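Local structure of transcription elongation factor SPT6 (Candida glabrata, 3GXW) at residues His10-Pro15 with Arg30-Ile35. The protein probably acts, as a whole, as a histone H3-H4 chaperone keeping chromatin intact during RNA polymerase II transcription elongation, with an SH2 domain represented here. The protein carries 2 engineered substitutions. Residues are numbered along the deposited sequence; the frame is centred on the assembly and turned at random.
Sequences HPYYFP and RGDFVI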
loop_
_atom_site.group_PDB
_atom_site.type_symbol
_atom_site.label_atom_id
_atom_site.label_comp_id
_atom_site.label_asym_id
_atom_site.label_seq_id
_atom_site.Cartn_x
_atom_site.Cartn_y
_atom_site.Cartn_z
ATOM N N HIS A 10 8.592 7.394 -3.409
ATOM C CA HIS A 10 8.335 7.125 -2.003
ATOM C C HIS A 10 9.077 5.872 -1.548
ATOM O O HIS A 10 9.130 4.873 -2.262
ATOM C CB HIS A 10 6.835 6.964 -1.750
ATOM C CG HIS A 10 6.458 7.111 -0.309
ATOM N ND1 HIS A 10 6.773 6.167 0.643
ATOM C CD2 HIS A 10 5.855 8.127 0.352
ATOM C CE1 HIS A 10 6.383 6.596 1.831
ATOM N NE2 HIS A 10 5.823 7.783 1.681
ATOM N N PRO A 11 9.677 5.915 -0.351
ATOM C CA PRO A 11 10.408 4.755 0.168
ATOM C C PRO A 11 9.642 3.429 0.151
ATOM O O PRO A 11 10.243 2.371 -0.024
ATOM C CB PRO A 11 10.783 5.199 1.577
ATOM C CG PRO A 11 11.057 6.654 1.380
ATOM C CD PRO A 11 9.879 7.089 0.520
ATOM N N TYR A 12 8.324 3.476 0.319
ATOM C CA TYR A 12 7.535 2.244 0.325
ATOM C C TYR A 12 6.994 1.827 -1.027
ATOM O O TYR A 12 6.283 0.833 -1.134
ATOM C CB TYR A 12 6.377 2.329 1.323
ATOM C CG TYR A 12 6.784 1.940 2.725
ATOM C CD1 TYR A 12 7.435 2.846 3.562
ATOM C CD2 TYR A 12 6.573 0.644 3.194
ATOM C CE1 TYR A 12 7.871 2.463 4.839
ATOM C CE2 TYR A 12 7.007 0.254 4.459
ATOM C CZ TYR A 12 7.655 1.168 5.272
ATOM O OH TYR A 12 8.100 0.773 6.510
ATOM N N TYR A 13 7.327 2.582 -2.065
ATOM C CA TYR A 13 6.863 2.232 -3.397
ATOM C C TYR A 13 7.838 1.228 -4.009
ATOM O O TYR A 13 9.054 1.383 -3.901
ATOM C CB TYR A 13 6.784 3.472 -4.285
ATOM C CG TYR A 13 6.474 3.144 -5.726
ATOM C CD1 TYR A 13 5.168 2.899 -6.142
ATOM C CD2 TYR A 13 7.498 3.031 -6.664
ATOM C CE1 TYR A 13 4.888 2.547 -7.463
ATOM C CE2 TYR A 13 7.233 2.679 -7.982
ATOM C CZ TYR A 13 5.928 2.438 -8.374
ATOM O OH TYR A 13 5.668 2.080 -9.676
ATOM N N PHE A 14 7.295 0.195 -4.642
ATOM C CA PHE A 14 8.106 -0.828 -5.288
ATOM C C PHE A 14 7.545 -1.110 -6.681
ATOM O O PHE A 14 6.330 -1.101 -6.878
ATOM C CB PHE A 14 8.106 -2.109 -4.452
ATOM C CG PHE A 14 8.921 -2.011 -3.187
ATOM C CD1 PHE A 14 10.265 -2.372 -3.180
ATOM C CD2 PHE A 14 8.347 -1.543 -2.006
ATOM C CE1 PHE A 14 11.028 -2.268 -2.013
ATOM C CE2 PHE A 14 9.098 -1.436 -0.838
ATOM C CZ PHE A 14 10.441 -1.798 -0.843
ATOM N N PRO A 15 8.426 -1.347 -7.668
ATOM C CA PRO A 15 8.032 -1.632 -9.054
ATOM C C PRO A 15 7.649 -3.098 -9.222
ATOM O O PRO A 15 8.162 -3.785 -10.104
ATOM C CB PRO A 15 9.288 -1.278 -9.840
ATOM C CG PRO A 15 10.368 -1.726 -8.915
ATOM C CD PRO A 15 9.892 -1.217 -7.561
ATOM N N ARG A 30 4.948 -9.672 10.028
ATOM C CA ARG A 30 3.512 -9.512 9.864
ATOM C C ARG A 30 3.164 -8.028 9.796
ATOM O O ARG A 30 3.643 -7.228 10.601
ATOM C CB ARG A 30 2.775 -10.161 11.036
ATOM C CG ARG A 30 1.265 -10.065 10.949
ATOM C CD ARG A 30 0.592 -10.660 12.185
ATOM N NE ARG A 30 0.993 -12.043 12.437
ATOM C CZ ARG A 30 0.454 -12.821 13.374
ATOM N NH1 ARG A 30 -0.515 -12.356 14.152
ATOM N NH2 ARG A 30 0.890 -14.064 13.541
ATOM N N GLY A 31 2.333 -7.663 8.826
ATOM C CA GLY A 31 1.939 -6.276 8.685
ATOM C C GLY A 31 2.798 -5.454 7.744
ATOM O O GLY A 31 2.432 -4.320 7.417
ATOM N N ASP A 32 3.935 -5.995 7.308
ATOM C CA ASP A 32 4.792 -5.245 6.393
ATOM C C ASP A 32 4.030 -5.106 5.078
ATOM O O ASP A 32 3.184 -5.943 4.756
ATOM C CB ASP A 32 6.130 -5.947 6.163
ATOM C CG ASP A 32 7.265 -4.957 5.899
ATOM O OD1 ASP A 32 6.973 -3.799 5.515
ATOM O OD2 ASP A 32 8.446 -5.328 6.068
ATOM N N PHE A 33 4.344 -4.066 4.314
ATOM C CA PHE A 33 3.621 -3.792 3.072
ATOM C C PHE A 33 4.429 -2.994 2.059
ATOM O O PHE A 33 5.503 -2.485 2.363
ATOM C CB PHE A 33 2.383 -2.975 3.412
ATOM C CG PHE A 33 2.708 -1.624 4.000
ATOM C CD1 PHE A 33 2.782 -0.497 3.192
ATOM C CD2 PHE A 33 2.978 -1.489 5.357
ATOM C CE1 PHE A 33 3.122 0.748 3.724
ATOM C CE2 PHE A 33 3.321 -0.243 5.903
ATOM C CZ PHE A 33 3.393 0.875 5.083
ATOM N N VAL A 34 3.867 -2.868 0.859
ATOM C CA VAL A 34 4.474 -2.102 -0.217
ATOM C C VAL A 34 3.358 -1.415 -0.996
ATOM O O VAL A 34 2.198 -1.848 -0.953
ATOM C CB VAL A 34 5.274 -2.992 -1.208
ATOM C CG1 VAL A 34 6.379 -3.727 -0.474
ATOM C CG2 VAL A 34 4.346 -3.976 -1.908
ATOM N N ILE A 35 3.712 -0.333 -1.682
ATOM C CA ILE A 35 2.769 0.401 -2.516
ATOM C C ILE A 35 3.234 0.114 -3.941
ATOM O O ILE A 35 4.433 0.106 -4.209
ATOM C CB ILE A 35 2.840 1.921 -2.270
ATOM C CG1 ILE A 35 2.659 2.226 -0.775
ATOM C CG2 ILE A 35 1.753 2.621 -3.097
ATOM C CD1 ILE A 35 1.296 1.896 -0.230
HETATM O O HOH W 1 8.548 -1.930 6.596
#
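The rings of Y12 and F33 form an offset stack, centroids 4.6 Å apart and planes only 14° from parallel. The CD2-CE2 side of the tyrosine does the touching, with Y12 CD2 3.5 Å from F33 CE1, so the rings overlap by their rims. F33 reaches this position because its CG sits between its own N and carbonyl carbon (chi1 63°). The F33 carbonyl O meets the edge of the tyrosine in the ring plane, 3.4 Å from Y12 CD2. Farther out, one water joins Y12 OH to D32 OD1, at 2.7 Å from each; the same oxygen takes a bent hydrogen bond from F33 N on its anti side, which probably helps hold the carboxylate in place.

Beyond the stack the backbones take over in a single bridge between Y13 and I35. I35 N gives a hydrogen bond to Y12 O (2.9 Å), and F14 N answers with one to I35 O, nearly straight along that carbonyl. Y13 CA adds a CA-H...O contact to I35 O. F14 then turns its ring across V34, with CD2 3.3 Å from V34 CG1. Ahead of the bridge, a type I turn from H10 to Y13 is braced by Y12 N, which donates to H10 ND1 in the imidazole plane.

Strand 33-37 is an outermost strand of the antiparallel SH2 sheet, and the loop before helix 18-25 pairs with its edge. On its other edge V34 makes backbone hydrogen bonds with T48 of strand 44-52. V34 leans on helix 18-25, while F33 and Y12 face helix 86-99, touching I90 and L94 respectively, so the sheet has a helix on either side here.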